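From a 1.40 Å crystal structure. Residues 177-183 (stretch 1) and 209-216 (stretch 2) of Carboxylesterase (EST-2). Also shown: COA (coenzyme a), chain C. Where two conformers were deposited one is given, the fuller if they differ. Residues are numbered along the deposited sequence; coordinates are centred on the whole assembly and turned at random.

Stretch 1 177-183: LLEDYRN
Stretch 2, residues 209-216: EFFHKHIP

How do the two backbones lie against each other? Stretch 1 is a short helix, 178-182, with Leu177 at its N-cap position; stretch 2 carries the last turns of a helix through His214, and Ile215 (phi/psi -115/115) is the first residue to leave helical values. The helices run in roughly the same direction, their N-to-C axes 34° apart and 10.8 Å from each other at closest approach. Register is set by Tyr181 and His214, whose CA atoms lie 6.6 Å apart. Backbone bonds such as Tyr181 N to Leu177 O (3.1 Å) and Lys213 N to Glu209 O (2.9 Å) hold each helix, but no hydrogen bond crosses between them, so the 331 Å² contact rests on packing, mostly between side chains.

What makes Tyr181 the centre of the contact? It covers the most surface, its CA-to-CB bond points toward stretch 2, and chi1 is -80° (m) with chi2 -84°, the long axis of the ring lying across the neighbouring helix rather than along it. Phe210 and Phe211 both turn ring edges toward its face in offset edge-to-face pairs, each with centroids 5.8 Å apart and with planes at 80° and 71° respectively. Such a geometry brings the slightly positive C-H rim of one ring to the electron-rich face of another. Phe211, chi1 -70° (m), brings CE1 to 3.8 Å from Tyr181 OH, a hydroxyl that is hydrogen-bonded elsewhere in the structure. Ile215 adds an apolar contact, its CG1 4.3 Å from Tyr181 CE1.

How does Phe210 fill the space beside it? With chi1 at 177° (t) and chi2 at 89°, its ring reaches Leu178, Tyr181 and Arg182. Leu178 (t, p) places CD1 over one face, 3.7 Å from the ring centroid and 21° off the normal, a CH-pi contact. At the ring edge, Tyr181 CB approaches Phe210 CE2 to 3.5 Å and Arg182 CG approaches Phe210 CE1 to 3.8 Å. Coenzyme A lies nearby, with its C2A 3.8 Å from both Leu178 CD1 and Phe210 CB.

What do the polar residues at the margin contribute? His214, chi1 -69° (m), donates from ND1 to Phe210 O at 3.0 Å, tying its imidazole back to its own helix. That ring still meets stretch 1, with CD2 3.8 Å from Tyr181 O and NE2 4.2 Å from Arg182 CA. The extended Arg182 side chain (m, t, t) instead satisfies its charge within stretch 1: NH1 forms a salt bridge with Glu179 OE2 at 2.7 Å.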

ATOM      1  N   LEU A 177      -7.704 -13.534  -3.347  1.00 17.66           N
ATOM      2  CA  LEU A 177      -8.802 -13.216  -4.230  1.00 19.62           C
ATOM      3  C   LEU A 177      -8.553 -13.766  -5.645  1.00 19.73           C
ATOM      4  O   LEU A 177      -9.282 -13.409  -6.567  1.00 21.59           O
ATOM      5  CB  LEU A 177      -8.969 -11.706  -4.306  1.00 20.07           C
ATOM      6  CG  LEU A 177      -9.397 -10.970  -3.045  1.00 20.24           C
ATOM      7  CD1 LEU A 177      -9.465  -9.476  -3.283  1.00 21.10           C
ATOM      8  CD2 LEU A 177     -10.745 -11.468  -2.530  1.00 28.60           C
ATOM      9  N   LEU A 178      -7.561 -14.623  -5.823  1.00 19.64           N
ATOM     10  CA  LEU A 178      -7.063 -14.938  -7.172  1.00 19.68           C
ATOM     11  C   LEU A 178      -8.171 -15.566  -8.056  1.00 20.11           C
ATOM     12  O   LEU A 178      -8.401 -15.112  -9.171  1.00 22.20           O
ATOM     13  CB  LEU A 178      -5.841 -15.847  -7.064  1.00 24.57           C
ATOM     14  CG  LEU A 178      -5.019 -16.117  -8.314  1.00 27.18           C
ATOM     15  CD1 LEU A 178      -4.284 -14.860  -8.727  1.00 32.74           C
ATOM     16  CD2 LEU A 178      -4.026 -17.253  -8.057  1.00 31.69           C
ATOM     17  N   GLU A 179      -8.828 -16.584  -7.546  1.00 21.77           N
ATOM     18  CA  GLU A 179      -9.841 -17.289  -8.335  0.60 22.72           C
ATOM     19  C   GLU A 179     -11.040 -16.406  -8.620  1.00 25.69           C
ATOM     20  O   GLU A 179     -11.625 -16.509  -9.682  1.00 26.15           O
ATOM     21  CB  GLU A 179     -10.233 -18.626  -7.676  0.60 29.22           C
ATOM     22  CG  GLU A 179      -9.124 -19.669  -7.769  0.60 36.18           C
ATOM     23  CD  GLU A 179      -8.762 -20.039  -9.203  0.60 62.05           C
ATOM     24  OE1 GLU A 179      -9.684 -20.172 -10.042  0.60 60.30           O
ATOM     25  OE2 GLU A 179      -7.552 -20.179  -9.491  0.60 49.36           O
ATOM     26  N   ASP A 180     -11.386 -15.526  -7.681  1.00 22.98           N
ATOM     27  CA  ASP A 180     -12.485 -14.592  -7.886  1.00 25.40           C
ATOM     28  C   ASP A 180     -12.211 -13.626  -9.036  1.00 28.03           C
ATOM     29  O   ASP A 180     -13.114 -13.269  -9.777  1.00 26.17           O
ATOM     30  CB  ASP A 180     -12.784 -13.827  -6.599  1.00 28.84           C
ATOM     31  CG  ASP A 180     -13.368 -14.707  -5.491  1.00 43.72           C
ATOM     32  OD1 ASP A 180     -13.818 -15.840  -5.745  1.00 50.30           O
ATOM     33  OD2 ASP A 180     -13.394 -14.242  -4.337  1.00 72.11           O
ATOM     34  N   TYR A 181     -10.961 -13.193  -9.212  1.00 21.12           N
ATOM     35  CA  TYR A 181     -10.607 -12.475 -10.411  1.00 22.77           C
ATOM     36  C   TYR A 181     -10.681 -13.398 -11.638  1.00 23.46           C
ATOM     37  O   TYR A 181     -11.218 -12.995 -12.649  1.00 29.56           O
ATOM     38  CB  TYR A 181      -9.183 -11.898 -10.340  1.00 21.95           C
ATOM     39  CG  TYR A 181      -9.011 -10.610  -9.568  1.00 22.21           C
ATOM     40  CD1 TYR A 181      -9.245  -9.381 -10.161  1.00 22.76           C
ATOM     41  CD2 TYR A 181      -8.537 -10.637  -8.264  1.00 19.78           C
ATOM     42  CE1 TYR A 181      -9.043  -8.191  -9.453  1.00 24.12           C
ATOM     43  CE2 TYR A 181      -8.340  -9.460  -7.546  1.00 18.57           C
ATOM     44  CZ  TYR A 181      -8.575  -8.259  -8.145  1.00 21.31           C
ATOM     45  OH  TYR A 181      -8.380  -7.102  -7.411  1.00 23.00           O
ATOM     46  N   ARG A 182     -10.086 -14.579 -11.531  1.00 26.33           N
ATOM     47  CA  ARG A 182      -9.950 -15.512 -12.670  0.60 27.63           C
ATOM     48  C   ARG A 182     -11.306 -15.902 -13.249  1.00 39.95           C
ATOM     49  O   ARG A 182     -11.449 -15.978 -14.459  1.00 42.28           O
ATOM     50  CB  ARG A 182      -9.175 -16.774 -12.255  0.60 42.86           C
ATOM     51  CG  ARG A 182      -7.663 -16.674 -12.374  0.60 47.91           C
ATOM     52  CD  ARG A 182      -7.001 -17.924 -11.800  0.60 60.07           C
ATOM     53  NE  ARG A 182      -5.550 -17.981 -12.016  0.60 42.13           N
ATOM     54  CZ  ARG A 182      -4.705 -18.799 -11.381  0.60 36.02           C
ATOM     55  NH1 ARG A 182      -5.130 -19.659 -10.456  0.60 48.24           N
ATOM     56  NH2 ARG A 182      -3.405 -18.754 -11.674  0.60 61.45           N
ATOM     57  N   ASN A 183     -12.280 -16.153 -12.371  1.00 26.15           N
ATOM     58  CA  ASN A 183     -13.597 -16.657 -12.794  1.00 32.52           C
ATOM     59  C   ASN A 183     -14.600 -15.563 -13.088  1.00 38.23           C
ATOM     60  O   ASN A 183     -15.775 -15.830 -13.325  1.00 39.13           O
ATOM     61  CB  ASN A 183     -14.150 -17.677 -11.787  1.00 27.41           C
ATOM     62  CG  ASN A 183     -14.576 -17.061 -10.464  1.00 29.39           C
ATOM     63  OD1 ASN A 183     -14.802 -15.858 -10.346  1.00 27.56           O
ATOM     64  ND2 ASN A 183     -14.670 -17.897  -9.449  1.00 35.29           N
ATOM     65  N   GLU A 209       0.867  -7.921 -14.115  1.00 13.81           N
ATOM     66  CA  GLU A 209       0.211  -8.308 -15.367  1.00 15.07           C
ATOM     67  C   GLU A 209      -1.110  -9.030 -15.091  1.00 16.43           C
ATOM     68  O   GLU A 209      -2.042  -8.865 -15.856  1.00 17.40           O
ATOM     69  CB  GLU A 209       1.137  -9.177 -16.221  1.00 14.03           C
ATOM     70  CG  GLU A 209       2.275  -8.426 -16.872  1.00 15.17           C
ATOM     71  CD  GLU A 209       1.899  -7.608 -18.090  1.00 16.99           C
ATOM     72  OE1 GLU A 209       0.696  -7.455 -18.402  1.00 18.34           O
ATOM     73  OE2 GLU A 209       2.831  -7.083 -18.759  1.00 16.53           O
ATOM     74  N   PHE A 210      -1.212  -9.764 -13.983  1.00 15.75           N
ATOM     75  CA  PHE A 210      -2.479 -10.447 -13.644  1.00 15.49           C
ATOM     76  C   PHE A 210      -3.572  -9.414 -13.444  1.00 16.24           C
ATOM     77  O   PHE A 210      -4.659  -9.505 -14.030  1.00 16.48           O
ATOM     78  CB  PHE A 210      -2.318 -11.318 -12.414  1.00 17.03           C
ATOM     79  CG  PHE A 210      -3.601 -11.984 -11.996  1.00 17.72           C
ATOM     80  CD1 PHE A 210      -3.931 -13.219 -12.513  1.00 19.63           C
ATOM     81  CD2 PHE A 210      -4.473 -11.373 -11.119  1.00 18.94           C
ATOM     82  CE1 PHE A 210      -5.101 -13.878 -12.139  1.00 21.83           C
ATOM     83  CE2 PHE A 210      -5.668 -12.011 -10.758  1.00 19.29           C
ATOM     84  CZ  PHE A 210      -5.990 -13.257 -11.286  1.00 21.04           C
ATOM     85  N   PHE A 211      -3.306  -8.390 -12.635  1.00 15.25           N
ATOM     86  CA  PHE A 211      -4.281  -7.306 -12.513  1.00 15.10           C
ATOM     87  C   PHE A 211      -4.617  -6.642 -13.832  1.00 16.53           C
ATOM     88  O   PHE A 211      -5.783  -6.376 -14.162  1.00 18.37           O
ATOM     89  CB  PHE A 211      -3.758  -6.190 -11.585  1.00 15.95           C
ATOM     90  CG  PHE A 211      -3.675  -6.548 -10.123  1.00 15.25           C
ATOM     91  CD1 PHE A 211      -4.783  -7.019  -9.433  1.00 15.82           C
ATOM     92  CD2 PHE A 211      -2.495  -6.265  -9.419  1.00 17.59           C
ATOM     93  CE1 PHE A 211      -4.681  -7.245  -8.057  1.00 16.09           C
ATOM     94  CE2 PHE A 211      -2.416  -6.518  -8.058  1.00 16.51           C
ATOM     95  CZ  PHE A 211      -3.502  -7.018  -7.404  1.00 17.05           C
ATOM     96  N   HIS A 212      -3.596  -6.349 -14.623  1.00 14.80           N
ATOM     97  CA  HIS A 212      -3.773  -5.648 -15.872  1.00 16.82           C
ATOM     98  C   HIS A 212      -4.638  -6.453 -16.856  1.00 17.94           C
ATOM     99  O   HIS A 212      -5.471  -5.871 -17.550  1.00 18.33           O
ATOM    100  CB  HIS A 212      -2.399  -5.349 -16.451  1.00 17.46           C
ATOM    101  CG  HIS A 212      -2.387  -4.429 -17.623  1.00 16.84           C
ATOM    102  ND1 HIS A 212      -3.214  -3.345 -17.780  1.00 17.63           N
ATOM    103  CD2 HIS A 212      -1.569  -4.423 -18.705  1.00 17.10           C
ATOM    104  CE1 HIS A 212      -2.935  -2.735 -18.922  1.00 19.56           C
ATOM    105  NE2 HIS A 212      -1.921  -3.363 -19.487  1.00 18.01           N
ATOM    106  N   LYS A 213      -4.489  -7.768 -16.866  1.00 16.94           N
ATOM    107  CA  LYS A 213      -5.305  -8.653 -17.712  0.70 17.05           C
ATOM    108  C   LYS A 213      -6.762  -8.669 -17.278  1.00 20.03           C
ATOM    109  O   LYS A 213      -7.654  -8.751 -18.120  1.00 24.35           O
ATOM    110  CB  LYS A 213      -4.739 -10.065 -17.697  0.70 17.96           C
ATOM    111  CG  LYS A 213      -3.528 -10.203 -18.581  0.70 21.67           C
ATOM    112  CD  LYS A 213      -3.129 -11.632 -18.795  0.70 29.88           C
ATOM    113  CE  LYS A 213      -2.941 -12.403 -17.506  0.70 32.99           C
ATOM    114  NZ  LYS A 213      -2.098 -13.611 -17.751  0.70 28.32           N
ATOM    115  N   HIS A 214      -7.009  -8.604 -15.971  1.00 18.16           N
ATOM    116  CA  HIS A 214      -8.363  -8.833 -15.407  1.00 18.51           C
ATOM    117  C   HIS A 214      -9.133  -7.600 -15.040  1.00 20.32           C
ATOM    118  O   HIS A 214     -10.265  -7.717 -14.592  1.00 24.13           O
ATOM    119  CB  HIS A 214      -8.290  -9.791 -14.228  1.00 16.84           C
ATOM    120  CG  HIS A 214      -7.942 -11.168 -14.645  1.00 19.79           C
ATOM    121  ND1 HIS A 214      -6.683 -11.701 -14.510  1.00 25.65           N
ATOM    122  CD2 HIS A 214      -8.679 -12.097 -15.303  1.00 23.33           C
ATOM    123  CE1 HIS A 214      -6.674 -12.926 -15.013  1.00 26.57           C
ATOM    124  NE2 HIS A 214      -7.876 -13.189 -15.488  1.00 29.13           N
ATOM    125  N   ILE A 215      -8.520  -6.447 -15.191  1.00 19.91           N
ATOM    126  CA  ILE A 215      -9.166  -5.169 -14.925  0.75 18.30           C
ATOM    127  C   ILE A 215      -9.284  -4.386 -16.233  1.00 20.93           C
ATOM    128  O   ILE A 215      -8.267  -3.954 -16.781  1.00 20.78           O
ATOM    129  CB  ILE A 215      -8.416  -4.388 -13.816  0.75 18.76           C
ATOM    130  CG1 ILE A 215      -8.365  -5.216 -12.519  0.75 16.13           C
ATOM    131  CG2 ILE A 215      -9.100  -3.042 -13.593  0.75 17.50           C
ATOM    132  CD1 ILE A 215      -7.475  -4.628 -11.422  0.75 18.29           C
ATOM    133  N   PRO A 216     -10.529  -4.131 -16.720  1.00 21.42           N
ATOM    134  CA  PRO A 216     -10.638  -3.534 -18.053  1.00 24.33           C
ATOM    135  C   PRO A 216     -10.003  -2.173 -18.239  1.00 20.77           C
ATOM    136  O   PRO A 216      -9.255  -1.972 -19.195  1.00 22.98           O
ATOM    137  CB  PRO A 216     -12.148  -3.466 -18.304  1.00 24.14           C
ATOM    138  CG  PRO A 216     -12.734  -4.444 -17.372  1.00 35.63           C
ATOM    139  CD  PRO A 216     -11.823  -4.585 -16.196  1.00 25.93           C
TER
HETATM  140  N1A COA C1257      -0.942 -13.119  -9.119  1.00 20.45           N
HETATM  141  C2A COA C1257      -0.901 -14.008 -10.121  1.00 23.06           C
HETATM  142  N3A COA C1257      -0.601 -15.296  -9.909  1.00 27.31           N
HETATM  143  C4A COA C1257      -0.348 -15.751  -8.662  1.00 22.76           C
HETATM  144  C5A COA C1257      -0.376 -14.855  -7.524  1.00 20.79           C
HETATM  145  C6A COA C1257      -0.713 -13.473  -7.818  1.00 20.31           C
HETATM  146  N6A COA C1257      -0.752 -12.572  -6.813  1.00 18.08           N
HETATM  147  N7A COA C1257      -0.066 -15.542  -6.413  1.00 22.45           N
HETATM  148  C8A COA C1257       0.114 -16.812  -6.820  1.00 29.53           C
HETATM  149  N9A COA C1257      -0.050 -16.918  -8.155  1.00 29.43           N
HETATM  150  C1B COA C1257       0.117 -18.162  -8.931  1.00 31.94           C
HETATM  151  C2B COA C1257       1.581 -18.493  -8.963  1.00 28.71           C
HETATM  152  O2B COA C1257       2.217 -17.786 -10.026  1.00 35.12           O
HETATM  153  C3B COA C1257       1.547 -20.007  -9.097  1.00 38.10           C
HETATM  154  O3B COA C1257       1.365 -20.344 -10.471  1.00 50.13           O
HETATM  155  P3B COA C1257       2.198 -21.529 -11.190  1.00 54.57           P
HETATM  156  O7A COA C1257       1.727 -22.744 -10.418  1.00 66.89           O
HETATM  157  O8A COA C1257       3.647 -21.135 -10.982  1.00 43.84           O
HETATM  158  O9A COA C1257       1.747 -21.449 -12.632  1.00 65.70           O
HETATM  159  C4B COA C1257       0.319 -20.410  -8.303  1.00 26.28           C
HETATM  160  O4B COA C1257      -0.519 -19.237  -8.269  1.00 29.39           O
HETATM  161  C5B COA C1257       0.608 -20.880  -6.887  1.00 27.50           C
HETATM  162  O5B COA C1257       1.315 -19.847  -6.182  1.00 25.67           O
HETATM  163  P1A COA C1257       1.110 -19.620  -4.606  1.00 24.39           P
HETATM  164  O1A COA C1257      -0.318 -19.649  -4.245  1.00 23.99           O
HETATM  165  O2A COA C1257       1.884 -18.338  -4.296  1.00 23.91           O
HETATM  166  O3A COA C1257       1.767 -20.865  -3.828  1.00 27.30           O
HETATM  167  P2A COA C1257       3.224 -21.528  -3.989  1.00 30.20           P
HETATM  168  O4A COA C1257       3.212 -22.537  -2.874  1.00 35.35           O
HETATM  169  O5A COA C1257       3.477 -21.881  -5.422  1.00 36.21           O
HETATM  170  O6A COA C1257       4.321 -20.379  -3.681  1.00 28.66           O
HETATM  171  CBP COA C1257       5.589 -18.790  -2.468  1.00 21.99           C
HETATM  172  CCP COA C1257       4.445 -19.792  -2.392  1.00 29.29           C
HETATM  173  CDP COA C1257       5.698 -18.092  -1.114  1.00 25.76           C
HETATM  174  CEP COA C1257       6.890 -19.561  -2.772  1.00 28.13           C
HETATM  175  CAP COA C1257       5.281 -17.758  -3.582  1.00 26.55           C
HETATM  176  OAP COA C1257       3.978 -17.159  -3.363  1.00 24.69           O
HETATM  177  C9P COA C1257       6.334 -16.676  -3.675  1.00 24.63           C
HETATM  178  O9P COA C1257       7.450 -16.939  -4.069  1.00 25.62           O
HETATM  179  N8P COA C1257       5.954 -15.430  -3.334  1.00 24.01           N
HETATM  180  C7P COA C1257       6.793 -14.244  -3.520  1.00 22.35           C
HETATM  181  C6P COA C1257       7.659 -13.897  -2.313  1.00 22.24           C
HETATM  182  C5P COA C1257       6.971 -13.349  -1.078  1.00 22.76           C
HETATM  183  O5P COA C1257       7.213 -13.826   0.038  1.00 21.01           O
HETATM  184  N4P COA C1257       6.161 -12.301  -1.245  1.00 21.12           N
HETATM  185  C3P COA C1257       5.537 -11.611  -0.139  1.00 24.81           C
HETATM  186  C2P COA C1257       4.177 -11.105  -0.560  1.00 23.39           C
HETATM  187  S1P COA C1257       3.488 -10.115   0.785  1.00 24.44           S